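Local coordinates for protein redox-sensitive transcriptional activator OxyR (Porphyromonas gingivalis, PDB 3T22) that probably binds DNA and activates transcription in response to oxidants as a LysR-family regulator, this chain being its regulatory domain, at residues L4-L9 and L31-S36; A13-P18 and F151-T156; P22-E27 and E195-L200; R42-L47 and A61-L66; I52-I57 and V180-R185. The protein carries 1 engineered substitution. All coordinates share one frame; numbering follows the deposited sequence.

Interaction 1: residues L4-L9 and L31-S36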
# COMPACT_ATOMS: atom_id res chain seq x y z
N LEU A 4 1.57 -23.64 7.90
CA LEU A 4 0.55 -23.24 6.95
C LEU A 4 1.02 -22.11 6.03
O LEU A 4 1.37 -21.03 6.49
CB LEU A 4 -0.74 -22.84 7.67
CG LEU A 4 -2.01 -22.71 6.81
CD1 LEU A 4 -2.29 -24.02 6.06
CD2 LEU A 4 -3.21 -22.30 7.63
N ASN A 5 1.04 -22.36 4.73
CA ASN A 5 1.32 -21.31 3.77
C ASN A 5 0.04 -20.73 3.21
O ASN A 5 -0.62 -21.35 2.37
CB ASN A 5 2.19 -21.85 2.63
CG ASN A 5 3.61 -22.13 3.08
OD1 ASN A 5 4.13 -21.47 3.99
ND2 ASN A 5 4.25 -23.14 2.47
N ILE A 6 -0.32 -19.52 3.65
CA ILE A 6 -1.55 -18.90 3.17
C ILE A 6 -1.33 -17.57 2.46
O ILE A 6 -0.61 -16.71 2.95
CB ILE A 6 -2.62 -18.79 4.30
CG1 ILE A 6 -3.85 -18.02 3.83
CG2 ILE A 6 -2.05 -18.17 5.53
CD1 ILE A 6 -4.95 -18.08 4.86
N ALA A 7 -1.94 -17.41 1.29
CA ALA A 7 -1.86 -16.16 0.54
C ALA A 7 -3.11 -15.28 0.71
O ALA A 7 -4.20 -15.77 1.02
CB ALA A 7 -1.60 -16.44 -0.94
N VAL A 8 -2.93 -13.99 0.45
CA VAL A 8 -3.96 -13.00 0.70
C VAL A 8 -3.86 -11.84 -0.28
O VAL A 8 -2.79 -11.29 -0.51
CB VAL A 8 -3.83 -12.44 2.13
CG1 VAL A 8 -5.04 -11.59 2.49
CG2 VAL A 8 -3.62 -13.55 3.14
N LEU A 9 -4.99 -11.44 -0.85
CA LEU A 9 -5.02 -10.29 -1.73
C LEU A 9 -4.50 -9.05 -1.00
O LEU A 9 -4.67 -8.93 0.20
CB LEU A 9 -6.44 -10.04 -2.24
CG LEU A 9 -7.09 -11.10 -3.11
CD1 LEU A 9 -8.30 -10.52 -3.81
CD2 LEU A 9 -6.11 -11.66 -4.12
N LEU A 31 0.95 -23.27 15.98
CA LEU A 31 0.93 -23.49 14.54
C LEU A 31 1.60 -22.32 13.79
O LEU A 31 1.26 -21.15 14.01
CB LEU A 31 -0.51 -23.69 14.06
CG LEU A 31 -0.79 -23.68 12.56
CD1 LEU A 31 -0.15 -24.88 11.87
CD2 LEU A 31 -2.28 -23.65 12.31
N GLU A 32 2.62 -22.59 13.04
CA GLU A 32 3.47 -21.58 12.43
C GLU A 32 2.95 -21.19 11.05
O GLU A 32 3.03 -21.97 10.10
CB GLU A 32 4.90 -22.08 12.32
CG GLU A 32 5.00 -23.51 11.82
CD GLU A 32 6.43 -24.00 11.73
OE1 GLU A 32 7.35 -23.17 11.93
OE2 GLU A 32 6.63 -25.22 11.47
N ILE A 33 2.43 -19.97 10.95
CA ILE A 33 1.76 -19.51 9.74
C ILE A 33 2.66 -18.58 8.94
O ILE A 33 3.36 -17.74 9.51
CB ILE A 33 0.45 -18.77 10.09
CG1 ILE A 33 -0.52 -19.71 10.81
CG2 ILE A 33 -0.20 -18.19 8.84
CD1 ILE A 33 -1.93 -19.15 10.92
N HIS A 34 2.66 -18.74 7.63
CA HIS A 34 3.37 -17.83 6.76
C HIS A 34 2.40 -17.18 5.80
O HIS A 34 1.75 -17.86 5.01
CB HIS A 34 4.45 -18.54 5.96
CG HIS A 34 5.06 -17.68 4.89
ND1 HIS A 34 4.84 -17.91 3.54
CD2 HIS A 34 5.84 -16.58 4.96
CE1 HIS A 34 5.48 -17.00 2.83
NE2 HIS A 34 6.10 -16.18 3.67
N VAL A 35 2.32 -15.87 5.86
CA VAL A 35 1.41 -15.13 4.99
C VAL A 35 2.18 -14.52 3.82
O VAL A 35 3.30 -14.07 3.99
CB VAL A 35 0.70 -14.01 5.78
CG1 VAL A 35 -0.18 -13.20 4.87
CG2 VAL A 35 -0.09 -14.61 6.90
N SER A 36 1.58 -14.50 2.64
CA SER A 36 2.18 -13.87 1.48
C SER A 36 1.13 -13.04 0.78
O SER A 36 0.02 -13.55 0.54
CB SER A 36 2.71 -14.90 0.48
OG SER A 36 3.00 -16.14 1.09
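Ile6 and Ile33 run side by side, pointing the same way, on the apolar face of two parallel strands, their CG2 methyls meeting at 3.8 Å. Further along that face Val8 crosses Val35, with CG2 of Val8 lying 3.9 Å from CG1 of Val35. On the other face Asn5 pairs with His34. A chi1 of -71° sets Asn5 CG beside its backbone N and brings OD1 to 3.5 Å from His34 CB, while amide and imidazole planes are turned 86° apart, so the groups touch without stacking. Between the faces, five backbone hydrogen bonds alternate direction, from Leu4 N to Glu32 O at one end to Val8 N to Ser36 O (3.0 Å) at the other; the straightest, His34 N to Leu4 O, has 174° at the hydrogen. In this first beta-alpha-beta unit, the chemistry is thus divided: the apolar face suits burial under helices 13-27 and 191-203, while His34 bonds Ser132 through NE2 and packs on Tyr131 of the second subunit, into which Val35 and Ser36 continue the sheet.

Interaction 2: residues A13-P18 and F151-T156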
# COMPACT_ATOMS: atom_id res chain seq x y z
N ALA A 13 -5.41 -7.72 2.75
CA ALA A 13 -4.49 -7.97 3.85
C ALA A 13 -4.42 -6.88 4.93
O ALA A 13 -4.40 -7.18 6.11
CB ALA A 13 -3.10 -8.27 3.31
N PRO A 14 -4.34 -5.61 4.53
CA PRO A 14 -4.15 -4.57 5.55
C PRO A 14 -5.39 -4.35 6.41
O PRO A 14 -5.27 -3.78 7.48
CB PRO A 14 -3.86 -3.30 4.72
CG PRO A 14 -3.49 -3.79 3.36
CD PRO A 14 -4.27 -5.06 3.17
N TYR A 15 -6.55 -4.80 5.94
CA TYR A 15 -7.81 -4.52 6.61
C TYR A 15 -8.30 -5.71 7.42
O TYR A 15 -9.07 -5.54 8.37
CB TYR A 15 -8.86 -4.08 5.58
CG TYR A 15 -8.29 -3.17 4.53
CD1 TYR A 15 -7.71 -1.96 4.88
CD2 TYR A 15 -8.29 -3.52 3.19
CE1 TYR A 15 -7.17 -1.12 3.94
CE2 TYR A 15 -7.75 -2.69 2.24
CZ TYR A 15 -7.19 -1.50 2.62
OH TYR A 15 -6.65 -0.68 1.67
N LEU A 16 -7.85 -6.89 7.04
CA LEU A 16 -8.37 -8.11 7.63
C LEU A 16 -7.33 -8.80 8.50
O LEU A 16 -7.66 -9.32 9.56
CB LEU A 16 -8.86 -9.08 6.55
CG LEU A 16 -9.17 -10.51 7.04
CD1 LEU A 16 -10.46 -10.55 7.80
CD2 LEU A 16 -9.21 -11.52 5.87
N LEU A 17 -6.08 -8.77 8.07
CA LEU A 17 -5.01 -9.40 8.81
C LEU A 17 -4.86 -8.87 10.24
O LEU A 17 -4.59 -9.64 11.15
CB LEU A 17 -3.69 -9.32 8.05
CG LEU A 17 -3.56 -10.32 6.90
CD1 LEU A 17 -2.11 -10.61 6.58
CD2 LEU A 17 -4.31 -11.60 7.23
N PRO A 18 -5.03 -7.56 10.45
CA PRO A 18 -4.95 -7.06 11.83
C PRO A 18 -6.06 -7.60 12.75
O PRO A 18 -5.80 -7.89 13.91
CB PRO A 18 -5.05 -5.54 11.65
CG PRO A 18 -4.40 -5.30 10.33
CD PRO A 18 -4.90 -6.47 9.47
N PHE A 151 -11.83 4.39 -4.86
CA PHE A 151 -12.78 3.46 -4.25
C PHE A 151 -12.10 2.59 -3.20
O PHE A 151 -10.95 2.21 -3.35
CB PHE A 151 -13.48 2.61 -5.32
CG PHE A 151 -14.43 3.40 -6.20
CD1 PHE A 151 -15.71 3.69 -5.77
CD2 PHE A 151 -14.02 3.88 -7.44
CE1 PHE A 151 -16.57 4.44 -6.55
CE2 PHE A 151 -14.87 4.63 -8.23
CZ PHE A 151 -16.16 4.90 -7.78
N ILE A 152 -12.82 2.28 -2.13
CA ILE A 152 -12.24 1.50 -1.05
C ILE A 152 -13.16 0.36 -0.62
O ILE A 152 -14.37 0.45 -0.77
CB ILE A 152 -11.92 2.39 0.14
CG1 ILE A 152 -13.19 3.13 0.59
CG2 ILE A 152 -10.82 3.36 -0.24
CD1 ILE A 152 -13.19 3.52 2.04
N PRO A 153 -12.58 -0.73 -0.09
CA PRO A 153 -13.40 -1.81 0.47
C PRO A 153 -13.94 -1.45 1.88
O PRO A 153 -13.26 -0.79 2.67
CB PRO A 153 -12.42 -2.97 0.54
CG PRO A 153 -11.08 -2.30 0.74
CD PRO A 153 -11.15 -1.06 -0.10
N GLN A 154 -15.16 -1.89 2.15
CA GLN A 154 -15.90 -1.51 3.35
C GLN A 154 -15.19 -1.79 4.67
O GLN A 154 -15.38 -1.07 5.64
CB GLN A 154 -17.26 -2.22 3.34
CG GLN A 154 -18.08 -2.06 4.60
CD GLN A 154 -19.44 -2.72 4.46
OE1 GLN A 154 -19.55 -3.83 3.95
NE2 GLN A 154 -20.48 -2.03 4.91
N LEU A 155 -14.40 -2.85 4.71
CA LEU A 155 -13.77 -3.29 5.94
C LEU A 155 -12.65 -2.32 6.38
O LEU A 155 -12.18 -2.34 7.53
CB LEU A 155 -13.23 -4.72 5.78
CG LEU A 155 -12.94 -5.54 7.04
CD1 LEU A 155 -14.21 -5.74 7.89
CD2 LEU A 155 -12.30 -6.87 6.66
N THR A 156 -12.24 -1.44 5.47
CA THR A 156 -11.24 -0.45 5.81
C THR A 156 -11.78 0.68 6.69
O THR A 156 -10.99 1.38 7.32
CB THR A 156 -10.55 0.15 4.55
OG1 THR A 156 -9.42 0.93 4.95
CG2 THR A 156 -11.50 1.03 3.78
O HOH W 1 -9.85 -3.11 9.49
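Tyr15 of helix 13-27 lays one side of its ring against the bend where strand 149-153 turns into the 3-10 segment 154-156. CB of Thr156 sits over that face, 3.9 Å from the centroid and 26° off the normal, a CH-pi contact, and the two side chains lie side by side. On the same side of the ring, Pro153 crosses at about a right angle and comes in obliquely toward the CD2 and CE2 atoms, placing CG 3.7 Å from Tyr15 CE2. The opposite face carries Pro14 CB of the ring's own helix. Both carbons are offset toward the rim, and the ring thus has carbon over both faces. A first torsion that sets CG beside the backbone N (chi1 -41°) aims the ring at this bend; beyond it, Tyr15 OH bonds Glu137 of the second subunit. At the backbone end of the tyrosine, Leu155 lays its CD2 methyl 3.9 Å from Tyr15 O and 4.1 Å from Leu16 CB. No direct hydrogen bond joins the segments. Instead one water donates to Tyr15 O at 2.8 Å and to Leu155 O at 3.1 Å, bridging the two backbones. The contact joins the first helix to the distant 151-156 segment across more than 130 residues, consistent with the two-lobed periplasmic-binding-protein-like fold of LysR-type regulatory domains.

Interaction 3: residues P22-E27 and E195-L200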
# COMPACT_ATOMS: atom_id res chain seq x y z
N PRO A 22 -4.43 -11.95 16.08
CA PRO A 22 -4.40 -12.42 17.48
C PRO A 22 -5.40 -13.55 17.78
O PRO A 22 -5.17 -14.35 18.69
CB PRO A 22 -4.75 -11.16 18.29
CG PRO A 22 -5.54 -10.32 17.35
CD PRO A 22 -5.00 -10.60 15.96
N ILE A 23 -6.48 -13.62 17.02
CA ILE A 23 -7.40 -14.75 17.13
C ILE A 23 -6.74 -16.04 16.65
O ILE A 23 -7.00 -17.10 17.20
CB ILE A 23 -8.69 -14.47 16.35
CG1 ILE A 23 -9.46 -13.32 17.02
CG2 ILE A 23 -9.54 -15.73 16.25
CD1 ILE A 23 -10.45 -12.63 16.09
N TRP A 24 -5.86 -15.94 15.65
CA TRP A 24 -5.06 -17.08 15.20
C TRP A 24 -4.07 -17.54 16.25
O TRP A 24 -3.70 -18.72 16.28
CB TRP A 24 -4.26 -16.75 13.95
CG TRP A 24 -4.99 -16.89 12.68
CD1 TRP A 24 -6.24 -17.40 12.50
CD2 TRP A 24 -4.52 -16.50 11.38
NE1 TRP A 24 -6.57 -17.34 11.17
CE2 TRP A 24 -5.53 -16.80 10.46
CE3 TRP A 24 -3.34 -15.91 10.92
CZ2 TRP A 24 -5.40 -16.55 9.10
CZ3 TRP A 24 -3.20 -15.66 9.56
CH2 TRP A 24 -4.23 -15.98 8.67
N LYS A 25 -3.59 -16.62 17.08
CA LYS A 25 -2.63 -16.97 18.12
C LYS A 25 -3.28 -17.76 19.27
O LYS A 25 -2.85 -18.87 19.57
CB LYS A 25 -1.85 -15.75 18.61
CG LYS A 25 -0.74 -15.32 17.63
CD LYS A 25 0.12 -14.16 18.14
CE LYS A 25 1.30 -13.90 17.19
NZ LYS A 25 2.03 -12.62 17.46
N LYS A 26 -4.32 -17.19 19.87
CA LYS A 26 -5.06 -17.86 20.94
C LYS A 26 -5.54 -19.25 20.53
O LYS A 26 -5.41 -20.20 21.30
CB LYS A 26 -6.27 -17.02 21.37
CG LYS A 26 -5.93 -15.67 21.98
CD LYS A 26 -7.20 -14.86 22.22
CE LYS A 26 -6.88 -13.44 22.69
NZ LYS A 26 -8.10 -12.58 22.75
N GLU A 27 -6.17 -19.35 19.37
CA GLU A 27 -6.90 -20.57 19.00
C GLU A 27 -6.07 -21.65 18.31
O GLU A 27 -6.41 -22.83 18.38
CB GLU A 27 -8.11 -20.21 18.13
CG GLU A 27 -9.00 -21.39 17.80
CD GLU A 27 -9.95 -21.75 18.93
OE1 GLU A 27 -9.85 -21.13 20.01
OE2 GLU A 27 -10.79 -22.65 18.74
N GLU A 195 -11.65 -26.25 8.37
CA GLU A 195 -12.92 -25.76 8.92
C GLU A 195 -12.70 -24.84 10.12
O GLU A 195 -13.48 -23.91 10.35
CB GLU A 195 -13.86 -26.92 9.27
CG GLU A 195 -14.27 -27.80 8.08
CD GLU A 195 -15.24 -27.11 7.11
OE1 GLU A 195 -15.89 -26.12 7.53
OE2 GLU A 195 -15.35 -27.57 5.94
N GLN A 196 -11.65 -25.09 10.88
CA GLN A 196 -11.27 -24.24 12.00
C GLN A 196 -10.98 -22.82 11.48
O GLN A 196 -11.48 -21.82 12.03
CB GLN A 196 -10.03 -24.82 12.67
CG GLN A 196 -9.68 -24.22 14.01
CD GLN A 196 -8.51 -24.94 14.68
OE1 GLN A 196 -8.09 -26.01 14.25
NE2 GLN A 196 -7.99 -24.33 15.74
N LEU A 197 -10.16 -22.75 10.44
CA LEU A 197 -9.77 -21.48 9.85
C LEU A 197 -10.98 -20.71 9.35
O LEU A 197 -11.14 -19.53 9.64
CB LEU A 197 -8.79 -21.71 8.70
CG LEU A 197 -7.43 -22.30 9.07
CD1 LEU A 197 -6.61 -22.61 7.83
CD2 LEU A 197 -6.67 -21.36 10.00
N ILE A 198 -11.85 -21.39 8.61
CA ILE A 198 -13.05 -20.76 8.09
C ILE A 198 -13.80 -20.07 9.24
O ILE A 198 -14.26 -18.93 9.10
CB ILE A 198 -13.95 -21.75 7.38
CG1 ILE A 198 -13.21 -22.33 6.17
CG2 ILE A 198 -15.24 -21.09 6.95
CD1 ILE A 198 -14.00 -23.35 5.39
N GLY A 199 -13.89 -20.75 10.37
CA GLY A 199 -14.55 -20.20 11.53
C GLY A 199 -13.84 -18.97 12.05
O GLY A 199 -14.46 -17.95 12.33
N LEU A 200 -12.52 -19.06 12.19
CA LEU A 200 -11.73 -17.97 12.74
C LEU A 200 -11.82 -16.70 11.89
O LEU A 200 -12.02 -15.61 12.41
CB LEU A 200 -10.27 -18.39 12.90
CG LEU A 200 -9.99 -19.42 13.99
CD1 LEU A 200 -8.63 -19.20 14.60
CD2 LEU A 200 -11.07 -19.38 15.06
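The Trp24 indole presents the edge of its five-membered ring to helix 191-203: the CD1 methyl of Leu200 lies near the ring plane, 3.7 Å from Trp24 CD1. Leu197 crosses the indole at about a right angle, its CD2 methyl 4.2 Å from NE1. That nitrogen is buried here without a polar partner in the model, probably at some energetic cost. Farther along, NE2 of Gln196 lies against the Glu27 CG methylene at 3.7 Å, with the amide and carboxylate planes 84° apart.

Leu200 carries most of the contact. Its CD1 methyl also touches Ile23 CG2 at 3.9 Å and Glu27 CB at 3.7 Å, while Ile23 and Leu200 slide past each other in opposite directions. The helix axes stay 10.9 Å apart at an angle of 137°, which leaves the contact mainly to side chains, although Leu200 CD1 also reaches Ile23 O at 3.7 Å. Leu28, just beyond helix 13-27, also packs on Gln196, Leu197 and Leu200. Both helices cover one face of the sheet: Trp24 rests on Ile33 of strand 33-37, Leu197 on Leu4 and Met54, and Ile198 on Leu71 of strand 66-80.

Interaction 4: residues R42-L47 and A61-L66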
# COMPACT_ATOMS: atom_id res chain seq x y z
N ARG A 42 -2.21 -15.22 -9.36
CA ARG A 42 -1.05 -15.82 -8.77
C ARG A 42 -1.40 -16.75 -7.61
O ARG A 42 -0.78 -17.80 -7.44
CB ARG A 42 -0.08 -14.73 -8.34
CG ARG A 42 1.33 -15.19 -8.26
CD ARG A 42 2.15 -14.11 -7.68
NE ARG A 42 3.43 -14.64 -7.25
CZ ARG A 42 4.52 -14.61 -8.00
NH1 ARG A 42 4.48 -14.06 -9.21
NH2 ARG A 42 5.66 -15.13 -7.53
N CYS A 43 -2.40 -16.37 -6.81
CA CYS A 43 -2.91 -17.24 -5.75
C CYS A 43 -3.32 -18.61 -6.29
O CYS A 43 -3.10 -19.65 -5.67
CB CYS A 43 -4.16 -16.62 -5.11
SG CYS A 43 -3.87 -15.19 -4.02
N LEU A 44 -3.97 -18.58 -7.45
CA LEU A 44 -4.59 -19.75 -8.02
C LEU A 44 -3.51 -20.68 -8.54
O LEU A 44 -3.53 -21.87 -8.29
CB LEU A 44 -5.49 -19.33 -9.17
CG LEU A 44 -6.75 -18.59 -8.73
CD1 LEU A 44 -7.67 -18.40 -9.94
CD2 LEU A 44 -7.47 -19.34 -7.61
N ALA A 45 -2.56 -20.10 -9.26
CA ALA A 45 -1.47 -20.88 -9.82
C ALA A 45 -0.57 -21.42 -8.71
O ALA A 45 0.03 -22.49 -8.85
CB ALA A 45 -0.68 -20.05 -10.79
N SER A 46 -0.49 -20.67 -7.60
CA SER A 46 0.30 -21.10 -6.44
C SER A 46 -0.36 -22.26 -5.68
O SER A 46 0.31 -23.12 -5.15
CB SER A 46 0.58 -19.93 -5.48
OG SER A 46 1.31 -18.90 -6.14
N LEU A 47 -1.68 -22.27 -5.62
CA LEU A 47 -2.38 -23.39 -5.02
C LEU A 47 -2.18 -24.66 -5.85
O LEU A 47 -1.84 -25.72 -5.34
CB LEU A 47 -3.88 -23.08 -4.91
CG LEU A 47 -4.40 -22.29 -3.71
CD1 LEU A 47 -5.83 -21.85 -3.96
CD2 LEU A 47 -4.33 -23.12 -2.44
N ALA A 61 -13.02 -19.54 -6.93
CA ALA A 61 -11.83 -20.02 -7.65
C ALA A 61 -12.10 -20.30 -9.15
O ALA A 61 -11.39 -19.79 -10.04
CB ALA A 61 -11.24 -21.27 -6.96
N GLU A 62 -13.13 -21.12 -9.41
CA GLU A 62 -13.56 -21.48 -10.77
C GLU A 62 -12.43 -21.99 -11.66
O GLU A 62 -12.29 -21.60 -12.82
CB GLU A 62 -14.34 -20.33 -11.44
CG GLU A 62 -15.71 -20.11 -10.80
CD GLU A 62 -16.56 -19.07 -11.50
OE1 GLU A 62 -16.01 -18.30 -12.32
OE2 GLU A 62 -17.78 -19.03 -11.22
N THR A 63 -11.65 -22.90 -11.11
CA THR A 63 -10.52 -23.44 -11.82
C THR A 63 -10.41 -24.92 -11.46
O THR A 63 -10.59 -25.31 -10.30
CB THR A 63 -9.19 -22.70 -11.47
OG1 THR A 63 -8.84 -22.98 -10.12
CG2 THR A 63 -9.32 -21.18 -11.64
N GLU A 64 -10.15 -25.74 -12.48
CA GLU A 64 -10.08 -27.20 -12.37
C GLU A 64 -9.06 -27.61 -11.31
O GLU A 64 -7.87 -27.32 -11.44
CB GLU A 64 -9.71 -27.74 -13.77
CG GLU A 64 -9.58 -29.26 -13.92
CD GLU A 64 -10.89 -30.02 -13.67
OE1 GLU A 64 -11.88 -29.41 -13.18
OE2 GLU A 64 -10.91 -31.23 -13.97
N GLY A 65 -9.53 -28.24 -10.23
CA GLY A 65 -8.67 -28.66 -9.14
C GLY A 65 -8.80 -27.87 -7.84
O GLY A 65 -8.32 -28.30 -6.78
N LEU A 66 -9.46 -26.72 -7.89
CA LEU A 66 -9.65 -25.91 -6.70
C LEU A 66 -11.11 -25.90 -6.23
O LEU A 66 -12.05 -26.19 -7.00
CB LEU A 66 -9.16 -24.48 -6.95
CG LEU A 66 -7.74 -24.37 -7.54
CD1 LEU A 66 -7.22 -22.92 -7.60
CD2 LEU A 66 -6.81 -25.23 -6.73
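This is an apolar contact between helix 40-48 and the irregular 61-66 segment that leads from strand 54-57 into strand 66-80, near the periphery of the domain. Leu44 and Leu66 carry it, with CD2 of Leu44 3.6 Å from CD1 of Leu66. The two methyl branches of Leu44 divide the work. While CD2 faces Leu66 and, more distantly, Ala61 CB at 4.3 Å, the other branch, CD1, meets Thr63 CG2 at 3.7 Å and lies 4.0 Å from Ala61 O. In Thr63 a chi1 of 68° puts OG1 between the backbone N and the carbonyl carbon, leaving CG2 anti to the carbonyl carbon, where it faces Leu44.

The connection closes through a type II beta turn from Thr63 to Leu66, secured by a bond from Leu66 N to Thr63 O. Gly65 occupies the turn's third position with phi 109°, where the backbone itself favours glycine, and the turn delivers Leu66 to the helix. There the Leu66 side chain spans Leu44 and Leu47, one helical turn apart: besides touching Leu44, its CD1 approaches Leu47 CD1 at 4.0 Å and its CD2 reaches Leu47 CB at 4.1 Å. No hydrogen bond crosses between the segments. Polar ties lie around them, Ala61 N bonding Asp68 and Leu66 O bonding Gln186, whereas Leu47 and Cys43 of the helix pack against Ala55 of strand 54-57.

Interaction 5: residues I52-I57 and V180-R185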
# COMPACT_ATOMS: atom_id res chain seq x y z
N ILE A 52 1.62 -22.65 -2.17
CA ILE A 52 0.86 -22.28 -0.98
C ILE A 52 -0.25 -23.31 -0.78
O ILE A 52 -0.56 -24.08 -1.70
CB ILE A 52 0.23 -20.88 -1.10
CG1 ILE A 52 -0.81 -20.87 -2.21
CG2 ILE A 52 1.32 -19.82 -1.36
CD1 ILE A 52 -1.62 -19.57 -2.29
N ASP A 53 -0.84 -23.31 0.41
CA ASP A 53 -1.91 -24.26 0.76
C ASP A 53 -3.32 -23.65 0.77
O ASP A 53 -4.31 -24.33 0.44
CB ASP A 53 -1.62 -24.89 2.13
CG ASP A 53 -0.23 -25.47 2.20
OD1 ASP A 53 0.24 -26.00 1.15
OD2 ASP A 53 0.41 -25.40 3.27
N MET A 54 -3.42 -22.38 1.17
CA MET A 54 -4.70 -21.69 1.15
C MET A 54 -4.55 -20.30 0.60
O MET A 54 -3.49 -19.70 0.71
CB MET A 54 -5.28 -21.61 2.56
CG MET A 54 -5.45 -22.95 3.23
SD MET A 54 -6.01 -22.71 4.91
CE MET A 54 -6.13 -24.42 5.46
N ALA A 55 -5.63 -19.78 0.03
CA ALA A 55 -5.63 -18.39 -0.41
C ALA A 55 -6.95 -17.73 -0.07
O ALA A 55 -8.02 -18.27 -0.33
CB ALA A 55 -5.35 -18.29 -1.91
N ILE A 56 -6.86 -16.54 0.51
CA ILE A 56 -8.02 -15.71 0.74
C ILE A 56 -8.18 -14.75 -0.45
O ILE A 56 -7.38 -13.81 -0.60
CB ILE A 56 -7.86 -14.90 2.03
CG1 ILE A 56 -7.41 -15.81 3.16
CG2 ILE A 56 -9.16 -14.21 2.38
CD1 ILE A 56 -7.04 -15.08 4.44
N ILE A 57 -9.20 -15.00 -1.27
CA ILE A 57 -9.44 -14.22 -2.49
C ILE A 57 -10.80 -13.51 -2.47
O ILE A 57 -11.53 -13.58 -1.49
CB ILE A 57 -9.34 -15.09 -3.75
CG1 ILE A 57 -10.34 -16.24 -3.67
CG2 ILE A 57 -7.89 -15.61 -3.95
CD1 ILE A 57 -10.32 -17.13 -4.90
N VAL A 180 -15.61 -12.45 -0.24
CA VAL A 180 -14.28 -12.91 0.16
C VAL A 180 -14.36 -14.42 0.41
O VAL A 180 -15.28 -14.88 1.09
CB VAL A 180 -13.77 -12.06 1.37
CG1 VAL A 180 -12.46 -12.58 1.93
CG2 VAL A 180 -13.55 -10.66 0.95
N ARG A 181 -13.43 -15.21 -0.16
CA ARG A 181 -13.51 -16.67 0.00
C ARG A 181 -12.16 -17.31 0.26
O ARG A 181 -11.12 -16.77 -0.14
CB ARG A 181 -14.15 -17.32 -1.23
CG ARG A 181 -15.45 -16.68 -1.66
CD ARG A 181 -16.03 -17.30 -2.93
NE ARG A 181 -16.48 -18.67 -2.72
CZ ARG A 181 -17.69 -19.01 -2.31
NH1 ARG A 181 -18.60 -18.09 -2.06
NH2 ARG A 181 -18.00 -20.29 -2.15
N LEU A 182 -12.18 -18.46 0.92
CA LEU A 182 -10.97 -19.22 1.20
C LEU A 182 -10.85 -20.36 0.21
O LEU A 182 -11.68 -21.27 0.22
CB LEU A 182 -11.01 -19.78 2.63
CG LEU A 182 -9.73 -20.46 3.14
CD1 LEU A 182 -8.74 -19.42 3.65
CD2 LEU A 182 -10.03 -21.50 4.23
N ALA A 183 -9.83 -20.33 -0.65
CA ALA A 183 -9.70 -21.38 -1.66
C ALA A 183 -8.56 -22.33 -1.33
O ALA A 183 -7.55 -21.94 -0.72
CB ALA A 183 -9.54 -20.79 -3.04
N VAL A 184 -8.74 -23.59 -1.70
CA VAL A 184 -7.73 -24.63 -1.52
C VAL A 184 -7.74 -25.59 -2.70
O VAL A 184 -8.62 -25.51 -3.57
CB VAL A 184 -8.01 -25.45 -0.25
CG1 VAL A 184 -8.17 -24.53 0.97
CG2 VAL A 184 -9.27 -26.32 -0.46
N ARG A 185 -6.77 -26.50 -2.73
CA ARG A 185 -6.77 -27.66 -3.64
C ARG A 185 -7.87 -28.65 -3.22
O ARG A 185 -8.05 -28.90 -2.03
CB ARG A 185 -5.42 -28.36 -3.61
CG ARG A 185 -4.35 -27.71 -4.45
CD ARG A 185 -3.07 -28.54 -4.46
NE ARG A 185 -3.29 -29.88 -5.02
CZ ARG A 185 -3.24 -30.19 -6.31
NH1 ARG A 185 -2.97 -29.26 -7.22
NH2 ARG A 185 -3.46 -31.43 -6.71
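Ala55 pairs with Ala183, and Ile57 with Arg181, as hydrogen-bonded pairs of antiparallel strands whose axes lie 4.7 Å apart at 155°. Four backbone bonds hold them: Ala183 N to Ala55 O at 2.8 Å is nearly straight (173°), and Ala55 N returns the bond to Ala183 O at 3.0 Å; Ile57 and Arg181 exchange the other two. Weaker CA-H...O contacts fill in between, among them Val180 CA to Ile57 O at 3.3 Å.

Apolar contacts form on both faces. Around the non-hydrogen-bonded pair Ile56-Leu182, the two branches of Ile56 separate: CG1 meets Leu182 CD1 at 3.9 Å, while CG2, anti to the backbone N, meets Val180 CG1 at 3.7 Å. Met54 and Val184 lie side by side with CG and CG1 3.9 Å apart. On the opposite face, that of Ala55 and Ala183, Ile57 CD1 lies 4.2 Å from Ala183 CB.

Charges stay at the margin, where Arg181 turns its guanidinium away to salt bridges with Glu179 and Asp68. Strand 54-57 is also paired in parallel with strand 4-8, so a late antiparallel strand joins an early parallel set, the mixed-sheet topology expected of a type 2 periplasmic-binding-protein-like domain.

In the fold
From the N terminus, interaction 1 closes first, joining strands 4-8 and 33-37 around helix 13-27. That helix starts two longer connections: interaction 2 takes its beginning to 151-156 and interaction 3 takes its end to 195-200, and both cross interaction 1 and each other along the chain. Interaction 4 is a short local closure from helix 40-48 to 61-66, lying within the spans of interactions 2 and 3. Interaction 5 crosses interactions 4 and 2, sits within the span of interaction 3, and brings strand 175-185 to strand 54-57. Interactions 1 and 5 share one sheet, with interaction 3 covering one face and interaction 4 the other; interaction 2 reaches the distant half.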